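Local coordinates for protein thiamine-monophosphate kinase (Aquifex aeolicus, PDB 1VQV) that catalyses the ATP-dependent phosphorylation of thiamine monophosphate to thiamine diphosphate, the active form of vitamin B1, at residues T41-N46 with I65-S70; G61-S66 with L186-R191; W81-L86 with S129-G134. All blocks are in the same frame, centred on the assembly; numbering follows the deposited sequence.

Contact 1 (T41-N46 with I65-S70); sequences TTDVLN and ISVNVS
The magnesium-binding strand of the active site meets the helix behind it here, with Thr41 and Asp43 turned toward Asn68 and Val67. Strand 38-46 and helix 57-73 run roughly antiparallel over these segments, their axes 8.0 Å apart at an angle of 144°. Asn68 is the hub: its CB has Thr41 CG2 3.8 Å away, and its amide lies between the side chains of Thr41 and Asp43. One water bridges the segments, 2.7 Å from Asn68 OD1, to which it probably donates, and hydrogen-bonded to Thr41 OG1 at 3.0 Å. On the other branch of the amide, Asn68 ND2 gives a weak hydrogen bond to the backbone oxygen of Val130 in the adjacent strand. Asp43 CG sits between its own backbone N and carbonyl carbon (chi1 72°), which brings this carbon up to the Asn68 amide, and the carboxylate plane stands at 73° to that amide. Asp43 OD1 is modelled too close to the amide for its exact position to be trusted. Asp43 OD2 lies against the Val67 side chain, 3.6 Å from Val67 CG1, while Asp43 CB is 4.0 Å from the same methyl. Thr41, Thr42 and Asp43 all bind magnesium, and Thr41 also touches Asp27 and Asp71, two further metal ligands. Asn68, through the water and its contacts, thus stands as a second-shell neighbour of the ligands. Such a metal-binding strand backed by a helix belongs to the magnesium-nucleotide site of the PurM-like N-terminal domain.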
ATOM      1  N   THR B  41       7.690  -3.315  -0.750  1.00 53.29           N
ATOM      2  CA  THR B  41       7.804  -2.022  -1.401  1.00 53.99           C
ATOM      3  C   THR B  41       6.444  -1.374  -1.682  1.00 54.61           C
ATOM      4  O   THR B  41       5.422  -2.052  -1.818  1.00 53.48           O
ATOM      5  CB  THR B  41       8.592  -2.124  -2.759  1.00 54.60           C
ATOM      6  OG1 THR B  41       8.864  -0.805  -3.260  1.00 54.64           O
ATOM      7  CG2 THR B  41       7.786  -2.887  -3.812  1.00 53.75           C
ATOM      8  N   THR B  42       6.454  -0.045  -1.749  1.00 55.59           N
ATOM      9  CA  THR B  42       5.270   0.751  -2.065  1.00 57.69           C
ATOM     10  C   THR B  42       5.696   1.966  -2.900  1.00 57.72           C
ATOM     11  O   THR B  42       6.804   2.476  -2.745  1.00 58.13           O
ATOM     12  CB  THR B  42       4.515   1.241  -0.777  1.00 56.95           C
ATOM     13  OG1 THR B  42       3.431   2.093  -1.162  1.00 58.52           O
ATOM     14  CG2 THR B  42       5.440   2.016   0.158  1.00 57.50           C
ATOM     15  N   ASP B  43       4.827   2.393  -3.812  1.00 58.58           N
ATOM     16  CA  ASP B  43       5.080   3.566  -4.640  1.00 59.87           C
ATOM     17  C   ASP B  43       3.732   4.226  -4.913  1.00 58.42           C
ATOM     18  O   ASP B  43       2.677   3.600  -4.749  1.00 56.91           O
ATOM     19  CB  ASP B  43       5.762   3.192  -5.959  1.00 64.18           C
ATOM     20  CG  ASP B  43       4.827   2.480  -6.921  1.00 69.74           C
ATOM     21  OD1 ASP B  43       4.129   1.545  -6.468  1.00 72.31           O
ATOM     22  OD2 ASP B  43       4.789   2.841  -8.128  1.00 72.51           O
ATOM     23  N   VAL B  44       3.762   5.490  -5.321  1.00 56.40           N
ATOM     24  CA  VAL B  44       2.521   6.190  -5.589  1.00 54.38           C
ATOM     25  C   VAL B  44       2.577   7.048  -6.841  1.00 54.77           C
ATOM     26  O   VAL B  44       3.607   7.636  -7.167  1.00 55.38           O
ATOM     27  CB  VAL B  44       2.098   7.047  -4.353  1.00 54.00           C
ATOM     28  CG1 VAL B  44       3.148   8.080  -4.032  1.00 53.51           C
ATOM     29  CG2 VAL B  44       0.745   7.703  -4.600  1.00 54.25           C
ATOM     30  N   LEU B  45       1.461   7.085  -7.558  1.00 53.52           N
ATOM     31  CA  LEU B  45       1.328   7.888  -8.763  1.00 53.14           C
ATOM     32  C   LEU B  45       0.088   8.739  -8.537  1.00 54.18           C
ATOM     33  O   LEU B  45      -1.020   8.221  -8.395  1.00 54.86           O
ATOM     34  CB  LEU B  45       1.150   7.006 -10.014  1.00 52.03           C
ATOM     35  CG  LEU B  45       2.308   6.058 -10.370  1.00 53.16           C
ATOM     36  CD1 LEU B  45       2.136   5.491 -11.777  1.00 51.71           C
ATOM     37  CD2 LEU B  45       3.615   6.824 -10.283  1.00 51.71           C
ATOM     38  N   ASN B  46       0.278  10.049  -8.451  1.00 54.29           N
ATOM     39  CA  ASN B  46      -0.852  10.927  -8.240  1.00 53.28           C
ATOM     40  C   ASN B  46      -1.041  11.856  -9.403  1.00 55.04           C
ATOM     41  O   ASN B  46      -0.091  12.488  -9.886  1.00 52.97           O
ATOM     42  CB  ASN B  46      -0.698  11.746  -6.962  1.00 52.38           C
ATOM     43  CG  ASN B  46      -0.776  10.899  -5.721  1.00 52.62           C
ATOM     44  OD1 ASN B  46      -1.682  10.087  -5.564  1.00 53.96           O
ATOM     45  ND2 ASN B  46       0.181  11.082  -4.825  1.00 54.00           N
ATOM     46  N   ILE B  65       2.982  -0.880 -11.914  1.00 43.43           N
ATOM     47  CA  ILE B  65       3.624  -2.139 -11.578  1.00 43.74           C
ATOM     48  C   ILE B  65       5.145  -2.071 -11.781  1.00 45.69           C
ATOM     49  O   ILE B  65       5.915  -2.565 -10.965  1.00 45.39           O
ATOM     50  CB  ILE B  65       3.043  -3.282 -12.432  1.00 41.60           C
ATOM     51  CG1 ILE B  65       1.591  -3.537 -12.019  1.00 39.57           C
ATOM     52  CG2 ILE B  65       3.908  -4.541 -12.302  1.00 40.86           C
ATOM     53  CD1 ILE B  65       1.407  -3.991 -10.595  1.00 34.21           C
ATOM     54  N   SER B  66       5.574  -1.436 -12.862  1.00 46.67           N
ATOM     55  CA  SER B  66       6.994  -1.327 -13.155  1.00 48.25           C
ATOM     56  C   SER B  66       7.837  -0.567 -12.140  1.00 47.92           C
ATOM     57  O   SER B  66       8.972  -0.946 -11.897  1.00 48.04           O
ATOM     58  CB  SER B  66       7.207  -0.719 -14.544  1.00 49.91           C
ATOM     59  OG  SER B  66       7.002  -1.695 -15.554  1.00 51.83           O
ATOM     60  N   VAL B  67       7.314   0.501 -11.551  1.00 47.46           N
ATOM     61  CA  VAL B  67       8.116   1.236 -10.592  1.00 48.18           C
ATOM     62  C   VAL B  67       8.431   0.342  -9.398  1.00 49.20           C
ATOM     63  O   VAL B  67       9.575   0.278  -8.945  1.00 50.74           O
ATOM     64  CB  VAL B  67       7.406   2.517 -10.113  1.00 47.67           C
ATOM     65  CG1 VAL B  67       8.255   3.227  -9.074  1.00 46.54           C
ATOM     66  CG2 VAL B  67       7.167   3.444 -11.293  1.00 47.79           C
ATOM     67  N   ASN B  68       7.431  -0.366  -8.890  1.00 48.82           N
ATOM     68  CA  ASN B  68       7.666  -1.236  -7.750  1.00 49.12           C
ATOM     69  C   ASN B  68       8.597  -2.384  -8.060  1.00 49.47           C
ATOM     70  O   ASN B  68       9.372  -2.807  -7.207  1.00 50.92           O
ATOM     71  CB  ASN B  68       6.356  -1.791  -7.207  1.00 48.26           C
ATOM     72  CG  ASN B  68       5.695  -0.840  -6.275  1.00 48.48           C
ATOM     73  OD1 ASN B  68       6.367  -0.131  -5.543  1.00 49.15           O
ATOM     74  ND2 ASN B  68       4.376  -0.817  -6.282  1.00 47.97           N
ATOM     75  N   VAL B  69       8.516  -2.892  -9.284  1.00 49.35           N
ATOM     76  CA  VAL B  69       9.358  -4.004  -9.709  1.00 48.57           C
ATOM     77  C   VAL B  69      10.832  -3.576  -9.792  1.00 47.68           C
ATOM     78  O   VAL B  69      11.727  -4.347  -9.468  1.00 47.58           O
ATOM     79  CB  VAL B  69       8.887  -4.551 -11.091  1.00 48.45           C
ATOM     80  CG1 VAL B  69       9.832  -5.624 -11.578  1.00 46.10           C
ATOM     81  CG2 VAL B  69       7.475  -5.111 -10.982  1.00 46.73           C
ATOM     82  N   SER B  70      11.068  -2.338 -10.211  1.00 47.49           N
ATOM     83  CA  SER B  70      12.415  -1.807 -10.340  1.00 49.01           C
ATOM     84  C   SER B  70      13.173  -1.696  -9.027  1.00 51.19           C
ATOM     85  O   SER B  70      14.399  -1.655  -9.024  1.00 52.73           O
ATOM     86  CB  SER B  70      12.384  -0.442 -11.019  1.00 47.30           C
ATOM     87  OG  SER B  70      12.149  -0.591 -12.406  1.00 49.57           O
TER
HETATM   88  O   HOH W   1       8.423   1.574  -5.031  1.00 51.23           O

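Contact 2 (G61-S66 with L186-R191); sequences GWKAIS and LRPTAR. With PO4 (phosphate ion), chain F.
Residues 186-191, an irregular segment at the end of helix 176-186, pass beside helix 57-73, with Arg187 CA 5.7 Å from Lys63 CA and Ala190 CA 5.8 Å from Ser66 CA. Trp62 carries the contact, its CG anti to the backbone N (chi1 172°), which directs the indole toward the loop. The guanidinium of Arg187 lies flat on one face of the indole, planes 16° apart, in a cation-pi stack with Arg187 CZ 3.8 Å from the centroid of the Trp62 six-membered ring. At the indole edge, in the ring plane, Trp62 NE1 donates to Pro188 O over 2.8 Å. An alanine in place of Trp62 would probably leave Pro188 O without its indole donor and the Arg187 guanidinium without its flat support, freer to turn. The contact joins a helix of the PurM-like N-terminal domain to the loop before helix 195-201; the Lys63 side chain comes within about 6 Å of those of His50 and Glu260, which bind substrate. Lys63 runs extended: its CD packs 4.0 Å from Pro188 CD, crossing the proline at about a right angle, and its NZ ends on His185 O. Ser66 OG, hydrogen-bonded to Tyr111, also lies 3.3 Å from Pro188 O, at best a weak bond. Arg187 NH1 donates at 2.9 Å to O4 of a phosphate ion, probably from the crystallisation liquor, with O4 at the guanidinium edge, in its plane.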
ATOM      1  N   GLY B  61      -1.032   2.251 -16.018  1.00 44.41           N
ATOM      2  CA  GLY B  61      -1.246   0.966 -15.379  1.00 44.61           C
ATOM      3  C   GLY B  61       0.013   0.127 -15.413  1.00 45.10           C
ATOM      4  O   GLY B  61       0.312  -0.582 -14.468  1.00 46.72           O
ATOM      5  N   TRP B  62       0.750   0.202 -16.516  1.00 45.41           N
ATOM      6  CA  TRP B  62       1.992  -0.542 -16.653  1.00 44.38           C
ATOM      7  C   TRP B  62       3.019   0.064 -15.694  1.00 43.65           C
ATOM      8  O   TRP B  62       3.651  -0.638 -14.924  1.00 44.81           O
ATOM      9  CB  TRP B  62       2.480  -0.484 -18.113  1.00 43.37           C
ATOM     10  CG  TRP B  62       3.862  -1.067 -18.349  1.00 45.42           C
ATOM     11  CD1 TRP B  62       5.065  -0.460 -18.089  1.00 44.83           C
ATOM     12  CD2 TRP B  62       4.175  -2.382 -18.824  1.00 44.44           C
ATOM     13  NE1 TRP B  62       6.096  -1.314 -18.363  1.00 45.11           N
ATOM     14  CE2 TRP B  62       5.585  -2.502 -18.815  1.00 44.28           C
ATOM     15  CE3 TRP B  62       3.404  -3.471 -19.253  1.00 45.09           C
ATOM     16  CZ2 TRP B  62       6.244  -3.669 -19.216  1.00 43.47           C
ATOM     17  CZ3 TRP B  62       4.056  -4.630 -19.651  1.00 47.73           C
ATOM     18  CH2 TRP B  62       5.471  -4.719 -19.627  1.00 47.04           C
ATOM     19  N   LYS B  63       3.158   1.379 -15.720  1.00 43.52           N
ATOM     20  CA  LYS B  63       4.100   2.049 -14.845  1.00 42.53           C
ATOM     21  C   LYS B  63       3.850   1.733 -13.365  1.00 42.88           C
ATOM     22  O   LYS B  63       4.792   1.525 -12.614  1.00 43.54           O
ATOM     23  CB  LYS B  63       4.034   3.555 -15.082  1.00 39.06           C
ATOM     24  CG  LYS B  63       5.179   4.329 -14.496  1.00 38.21           C
ATOM     25  CD  LYS B  63       5.315   5.664 -15.181  1.00 39.62           C
ATOM     26  CE  LYS B  63       6.448   6.473 -14.586  1.00 39.99           C
ATOM     27  NZ  LYS B  63       6.600   7.798 -15.249  1.00 41.00           N
ATOM     28  N   ALA B  64       2.587   1.683 -12.949  1.00 43.79           N
ATOM     29  CA  ALA B  64       2.266   1.407 -11.551  1.00 43.32           C
ATOM     30  C   ALA B  64       2.947   0.133 -11.062  1.00 43.52           C
ATOM     31  O   ALA B  64       3.430   0.069  -9.932  1.00 43.47           O
ATOM     32  CB  ALA B  64       0.764   1.306 -11.368  1.00 41.81           C
ATOM     33  N   ILE B  65       2.982  -0.880 -11.914  1.00 43.43           N
ATOM     34  CA  ILE B  65       3.624  -2.139 -11.578  1.00 43.74           C
ATOM     35  C   ILE B  65       5.145  -2.071 -11.781  1.00 45.69           C
ATOM     36  O   ILE B  65       5.915  -2.565 -10.965  1.00 45.39           O
ATOM     37  CB  ILE B  65       3.043  -3.282 -12.432  1.00 41.60           C
ATOM     38  CG1 ILE B  65       1.591  -3.537 -12.019  1.00 39.57           C
ATOM     39  CG2 ILE B  65       3.908  -4.541 -12.302  1.00 40.86           C
ATOM     40  CD1 ILE B  65       1.407  -3.991 -10.595  1.00 34.21           C
ATOM     41  N   SER B  66       5.574  -1.436 -12.862  1.00 46.67           N
ATOM     42  CA  SER B  66       6.994  -1.327 -13.155  1.00 48.25           C
ATOM     43  C   SER B  66       7.837  -0.567 -12.140  1.00 47.92           C
ATOM     44  O   SER B  66       8.972  -0.946 -11.897  1.00 48.04           O
ATOM     45  CB  SER B  66       7.207  -0.719 -14.544  1.00 49.91           C
ATOM     46  OG  SER B  66       7.002  -1.695 -15.554  1.00 51.83           O
ATOM     47  N   LEU B 186       7.042   7.179 -19.713  1.00 50.90           N
ATOM     48  CA  LEU B 186       5.668   6.753 -19.489  1.00 51.54           C
ATOM     49  C   LEU B 186       5.506   5.246 -19.284  1.00 50.78           C
ATOM     50  O   LEU B 186       4.790   4.802 -18.389  1.00 49.68           O
ATOM     51  CB  LEU B 186       4.782   7.215 -20.655  1.00 53.37           C
ATOM     52  CG  LEU B 186       3.548   8.038 -20.281  1.00 53.26           C
ATOM     53  CD1 LEU B 186       3.968   9.144 -19.349  1.00 54.49           C
ATOM     54  CD2 LEU B 186       2.904   8.620 -21.529  1.00 54.92           C
ATOM     55  N   ARG B 187       6.173   4.465 -20.124  1.00 50.20           N
ATOM     56  CA  ARG B 187       6.103   3.012 -20.059  1.00 49.55           C
ATOM     57  C   ARG B 187       7.495   2.421 -19.884  1.00 48.53           C
ATOM     58  O   ARG B 187       7.971   1.698 -20.756  1.00 48.78           O
ATOM     59  CB  ARG B 187       5.479   2.455 -21.348  1.00 47.93           C
ATOM     60  CG  ARG B 187       4.120   1.806 -21.180  1.00 51.72           C
ATOM     61  CD  ARG B 187       3.794   0.785 -22.290  1.00 52.23           C
ATOM     62  NE  ARG B 187       4.680  -0.381 -22.230  1.00 53.58           N
ATOM     63  CZ  ARG B 187       4.281  -1.639 -22.409  1.00 53.46           C
ATOM     64  NH1 ARG B 187       3.010  -1.910 -22.653  1.00 52.31           N
ATOM     65  NH2 ARG B 187       5.159  -2.631 -22.368  1.00 54.32           N
ATOM     66  N   PRO B 188       8.168   2.718 -18.761  1.00 47.57           N
ATOM     67  CA  PRO B 188       9.511   2.169 -18.549  1.00 48.15           C
ATOM     68  C   PRO B 188       9.480   0.661 -18.314  1.00 48.58           C
ATOM     69  O   PRO B 188       8.447   0.118 -17.952  1.00 48.53           O
ATOM     70  CB  PRO B 188      10.003   2.935 -17.328  1.00 47.52           C
ATOM     71  CG  PRO B 188       8.741   3.177 -16.559  1.00 46.92           C
ATOM     72  CD  PRO B 188       7.766   3.573 -17.631  1.00 47.96           C
ATOM     73  N   THR B 189      10.602  -0.011 -18.563  1.00 49.58           N
ATOM     74  CA  THR B 189      10.715  -1.453 -18.345  1.00 49.56           C
ATOM     75  C   THR B 189      11.760  -1.696 -17.251  1.00 48.94           C
ATOM     76  O   THR B 189      12.897  -1.247 -17.360  1.00 47.85           O
ATOM     77  CB  THR B 189      11.144  -2.217 -19.635  1.00 49.72           C
ATOM     78  OG1 THR B 189      10.168  -2.021 -20.667  1.00 51.28           O
ATOM     79  CG2 THR B 189      11.247  -3.712 -19.360  1.00 50.61           C
ATOM     80  N   ALA B 190      11.360  -2.373 -16.179  1.00 47.66           N
ATOM     81  CA  ALA B 190      12.282  -2.663 -15.098  1.00 47.20           C
ATOM     82  C   ALA B 190      13.308  -3.645 -15.640  1.00 47.35           C
ATOM     83  O   ALA B 190      12.984  -4.499 -16.470  1.00 45.99           O
ATOM     84  CB  ALA B 190      11.541  -3.264 -13.920  1.00 46.39           C
ATOM     85  N   ARG B 191      14.540  -3.518 -15.163  1.00 46.20           N
ATOM     86  CA  ARG B 191      15.626  -4.375 -15.601  1.00 46.45           C
ATOM     87  C   ARG B 191      15.552  -5.723 -14.940  1.00 47.14           C
ATOM     88  O   ARG B 191      16.523  -6.203 -14.368  1.00 46.32           O
ATOM     89  CB  ARG B 191      16.949  -3.704 -15.278  1.00 46.57           C
ATOM     90  CG  ARG B 191      17.052  -2.350 -15.915  1.00 47.28           C
ATOM     91  CD  ARG B 191      16.565  -2.421 -17.341  1.00 48.74           C
ATOM     92  NE  ARG B 191      17.609  -1.994 -18.260  1.00 54.55           N
ATOM     93  CZ  ARG B 191      18.290  -2.805 -19.056  1.00 52.70           C
ATOM     94  NH1 ARG B 191      18.041  -4.109 -19.066  1.00 53.03           N
ATOM     95  NH2 ARG B 191      19.235  -2.305 -19.829  1.00 53.14           N
TER
HETATM   96  P   PO4 F1004       0.865   0.664 -24.795  0.50 73.84           P
HETATM   97  O1  PO4 F1004       1.637  -0.168 -25.758  0.50 72.57           O
HETATM   98  O2  PO4 F1004       1.396   2.049 -24.797  0.50 72.94           O
HETATM   99  O3  PO4 F1004      -0.570   0.684 -25.194  0.50 72.84           O
HETATM  100  O4  PO4 F1004       0.994   0.090 -23.428  1.00 74.81           O

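Contact 3 (W81-L86 with S129-G134); sequences WALISL and SVFLVG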
ATOM      1  N   TRP B  81       3.891 -10.767  -5.412  1.00 52.15           N
ATOM      2  CA  TRP B  81       2.497 -10.331  -5.222  1.00 50.73           C
ATOM      3  C   TRP B  81       2.311  -8.823  -5.173  1.00 49.88           C
ATOM      4  O   TRP B  81       3.187  -8.090  -4.731  1.00 49.16           O
ATOM      5  CB  TRP B  81       1.920 -10.952  -3.938  1.00 49.88           C
ATOM      6  CG  TRP B  81       2.107 -12.428  -3.876  1.00 49.17           C
ATOM      7  CD1 TRP B  81       1.473 -13.367  -4.638  1.00 49.72           C
ATOM      8  CD2 TRP B  81       3.103 -13.122  -3.127  1.00 49.78           C
ATOM      9  NE1 TRP B  81       2.024 -14.607  -4.421  1.00 50.26           N
ATOM     10  CE2 TRP B  81       3.028 -14.487  -3.497  1.00 50.97           C
ATOM     11  CE3 TRP B  81       4.063 -12.722  -2.178  1.00 50.57           C
ATOM     12  CZ2 TRP B  81       3.879 -15.455  -2.957  1.00 50.52           C
ATOM     13  CZ3 TRP B  81       4.910 -13.683  -1.642  1.00 50.46           C
ATOM     14  CH2 TRP B  81       4.810 -15.036  -2.034  1.00 51.30           C
ATOM     15  N   ALA B  82       1.141  -8.368  -5.605  1.00 49.84           N
ATOM     16  CA  ALA B  82       0.851  -6.947  -5.616  1.00 49.63           C
ATOM     17  C   ALA B  82      -0.563  -6.584  -5.156  1.00 50.16           C
ATOM     18  O   ALA B  82      -1.533  -7.289  -5.454  1.00 50.60           O
ATOM     19  CB  ALA B  82       1.089  -6.402  -7.007  1.00 49.48           C
ATOM     20  N   LEU B  83      -0.656  -5.483  -4.414  1.00 51.13           N
ATOM     21  CA  LEU B  83      -1.921  -4.939  -3.917  1.00 51.90           C
ATOM     22  C   LEU B  83      -2.067  -3.535  -4.519  1.00 52.19           C
ATOM     23  O   LEU B  83      -1.218  -2.659  -4.297  1.00 50.79           O
ATOM     24  CB  LEU B  83      -1.922  -4.817  -2.386  1.00 51.06           C
ATOM     25  CG  LEU B  83      -2.027  -6.056  -1.508  1.00 50.67           C
ATOM     26  CD1 LEU B  83      -2.092  -5.635  -0.064  1.00 51.99           C
ATOM     27  CD2 LEU B  83      -3.272  -6.828  -1.867  1.00 51.85           C
ATOM     28  N   ILE B  84      -3.138  -3.318  -5.276  1.00 51.94           N
ATOM     29  CA  ILE B  84      -3.348  -2.023  -5.898  1.00 52.90           C
ATOM     30  C   ILE B  84      -4.549  -1.278  -5.350  1.00 51.45           C
ATOM     31  O   ILE B  84      -5.690  -1.718  -5.475  1.00 50.86           O
ATOM     32  CB  ILE B  84      -3.491  -2.163  -7.419  1.00 54.92           C
ATOM     33  CG1 ILE B  84      -2.186  -2.717  -7.993  1.00 55.15           C
ATOM     34  CG2 ILE B  84      -3.844  -0.816  -8.033  1.00 55.16           C
ATOM     35  CD1 ILE B  84      -2.158  -2.824  -9.479  1.00 58.48           C
ATOM     36  N   SER B  85      -4.261  -0.129  -4.755  1.00 49.77           N
ATOM     37  CA  SER B  85      -5.269   0.719  -4.153  1.00 49.85           C
ATOM     38  C   SER B  85      -5.533   1.932  -5.052  1.00 49.00           C
ATOM     39  O   SER B  85      -4.610   2.657  -5.429  1.00 47.26           O
ATOM     40  CB  SER B  85      -4.781   1.151  -2.762  1.00 47.80           C
ATOM     41  OG  SER B  85      -5.780   1.828  -2.029  1.00 49.31           O
ATOM     42  N   LEU B  86      -6.797   2.148  -5.404  1.00 49.46           N
ATOM     43  CA  LEU B  86      -7.137   3.268  -6.269  1.00 49.94           C
ATOM     44  C   LEU B  86      -8.066   4.303  -5.660  1.00 50.86           C
ATOM     45  O   LEU B  86      -9.090   3.964  -5.070  1.00 50.26           O
ATOM     46  CB  LEU B  86      -7.762   2.761  -7.572  1.00 49.57           C
ATOM     47  CG  LEU B  86      -6.872   1.990  -8.545  1.00 50.03           C
ATOM     48  CD1 LEU B  86      -7.676   1.693  -9.788  1.00 51.03           C
ATOM     49  CD2 LEU B  86      -5.630   2.813  -8.902  1.00 51.85           C
ATOM     50  N   SER B 129      -1.845   3.891  -5.616  1.00 45.65           N
ATOM     51  CA  SER B 129      -0.940   3.435  -4.577  1.00 47.87           C
ATOM     52  C   SER B 129      -0.759   1.933  -4.736  1.00 48.49           C
ATOM     53  O   SER B 129      -1.707   1.167  -4.588  1.00 49.13           O
ATOM     54  CB  SER B 129      -1.527   3.777  -3.203  1.00 49.05           C
ATOM     55  OG  SER B 129      -0.664   3.403  -2.148  1.00 50.92           O
ATOM     56  N   VAL B 130       0.466   1.519  -5.032  1.00 49.31           N
ATOM     57  CA  VAL B 130       0.767   0.113  -5.260  1.00 49.17           C
ATOM     58  C   VAL B 130       1.654  -0.501  -4.184  1.00 51.15           C
ATOM     59  O   VAL B 130       2.543   0.154  -3.619  1.00 50.92           O
ATOM     60  CB  VAL B 130       1.465  -0.072  -6.621  1.00 48.47           C
ATOM     61  CG1 VAL B 130       0.762  -1.137  -7.429  1.00 46.37           C
ATOM     62  CG2 VAL B 130       1.498   1.247  -7.364  1.00 46.96           C
ATOM     63  N   PHE B 131       1.410  -1.777  -3.924  1.00 51.87           N
ATOM     64  CA  PHE B 131       2.155  -2.519  -2.925  1.00 54.94           C
ATOM     65  C   PHE B 131       2.671  -3.776  -3.583  1.00 53.22           C
ATOM     66  O   PHE B 131       1.928  -4.485  -4.250  1.00 53.89           O
ATOM     67  CB  PHE B 131       1.226  -2.871  -1.761  1.00 59.02           C
ATOM     68  CG  PHE B 131       1.819  -3.809  -0.734  1.00 62.97           C
ATOM     69  CD1 PHE B 131       2.953  -3.451   0.006  1.00 63.92           C
ATOM     70  CD2 PHE B 131       1.180  -5.021  -0.444  1.00 64.37           C
ATOM     71  CE1 PHE B 131       3.435  -4.284   1.026  1.00 65.34           C
ATOM     72  CE2 PHE B 131       1.650  -5.858   0.569  1.00 65.46           C
ATOM     73  CZ  PHE B 131       2.776  -5.492   1.308  1.00 65.90           C
ATOM     74  N   LEU B 132       3.944  -4.064  -3.380  1.00 52.22           N
ATOM     75  CA  LEU B 132       4.514  -5.239  -3.990  1.00 52.80           C
ATOM     76  C   LEU B 132       5.412  -6.016  -3.065  1.00 53.30           C
ATOM     77  O   LEU B 132       6.251  -5.450  -2.365  1.00 53.17           O
ATOM     78  CB  LEU B 132       5.300  -4.837  -5.221  1.00 53.05           C
ATOM     79  CG  LEU B 132       5.982  -5.966  -5.980  1.00 52.49           C
ATOM     80  CD1 LEU B 132       4.956  -6.888  -6.586  1.00 52.30           C
ATOM     81  CD2 LEU B 132       6.839  -5.366  -7.065  1.00 54.18           C
ATOM     82  N   VAL B 133       5.228  -7.327  -3.079  1.00 53.58           N
ATOM     83  CA  VAL B 133       6.044  -8.197  -2.270  1.00 54.44           C
ATOM     84  C   VAL B 133       6.884  -9.065  -3.187  1.00 55.10           C
ATOM     85  O   VAL B 133       6.370  -9.610  -4.165  1.00 54.21           O
ATOM     86  CB  VAL B 133       5.201  -9.099  -1.402  1.00 53.98           C
ATOM     87  CG1 VAL B 133       6.113  -9.959  -0.547  1.00 53.86           C
ATOM     88  CG2 VAL B 133       4.270  -8.263  -0.551  1.00 53.33           C
ATOM     89  N   GLY B 134       8.175  -9.182  -2.871  1.00 56.38           N
ATOM     90  CA  GLY B 134       9.080  -9.994  -3.674  1.00 57.07           C
ATOM     91  C   GLY B 134      10.075 -10.786  -2.835  1.00 58.83           C
ATOM     92  O   GLY B 134      10.601 -10.290  -1.847  1.00 59.56           O
TER
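Leu83 and Phe131 lie side by side and point the same way from neighbouring antiparallel strands, Leu83 CD1 meeting Phe131 CD2 at 3.4 Å. Leu83 CB sits at the edge of the phenyl ring, in its plane, whereas the CD1 methyl approaches obliquely. Further along the same face Trp81 and Val133 are paired: the valine methyl CG1 comes to the indole edge, in the ring plane, 3.8 Å from Trp81 CE3. At the other end of this row Ser85 stands opposite Ser129.

The opposite face carries aliphatic side chains alone: Ala82, Ile84, Val130 and Leu132. Ile84 and Val130 run side by side with the same heading, Ile84 CG1 against Val130 CG1, and Ala82 lies beside Leu132. On this face Ile84 packs on helices 57-73 and 94-111, at Ile65 and Val104, and Leu132 on helix 57-73, at Val69 and Val72.

The backbone fixes this alternation. Trp81-Val133, Leu83-Phe131 and Ser85-Ser129 are hydrogen-bonded pairs, each with two N-H to O bonds, such as Leu83 N to Phe131 O at 2.8 Å and Ser129 N to Ser85 O at 3.0 Å; the bond from Val133 N to Trp81 O is less certain. Ala82-Leu132 and Ile84-Val130 are the non-hydrogen-bonded pairs between them.

The Phe131 face meets the second subunit. Phe131 stacks on Phe131 of that subunit, and Ser129 OG is hydrogen-bonded to Ser129 OG of the same neighbour. One face backed by helices and the other given to the dimer is the layout of the N-terminal sheet, as in other PurM-like dimers, where the two four-stranded sheets come together as a beta barrel across the subunit interface.

In the fold
Contacts 1 and 2 use helix 57-73, and contact 3 forms part of the four-stranded sheet it packs on. One side of that helix lies against strand 38-46, another against the 186-191 loop, and the Ala190 methyl touches Val69 and Ser70. Contact 3 joins strands 127-136 and 77-88, the first of which also pairs with strand 38-46 of contact 1 through Thr41-Leu132 and Asp43-Val130 backbone bonds. All three are mainly buried; contacts 1 and 3 reach the second subunit, while contact 2 alone has exposed residues at its edge and no other chain touches it. Chemistry follows place: polar and water-bridged beside the metal ligands, cation-pi toward solvent, apolar with backbone bonds within the sheet.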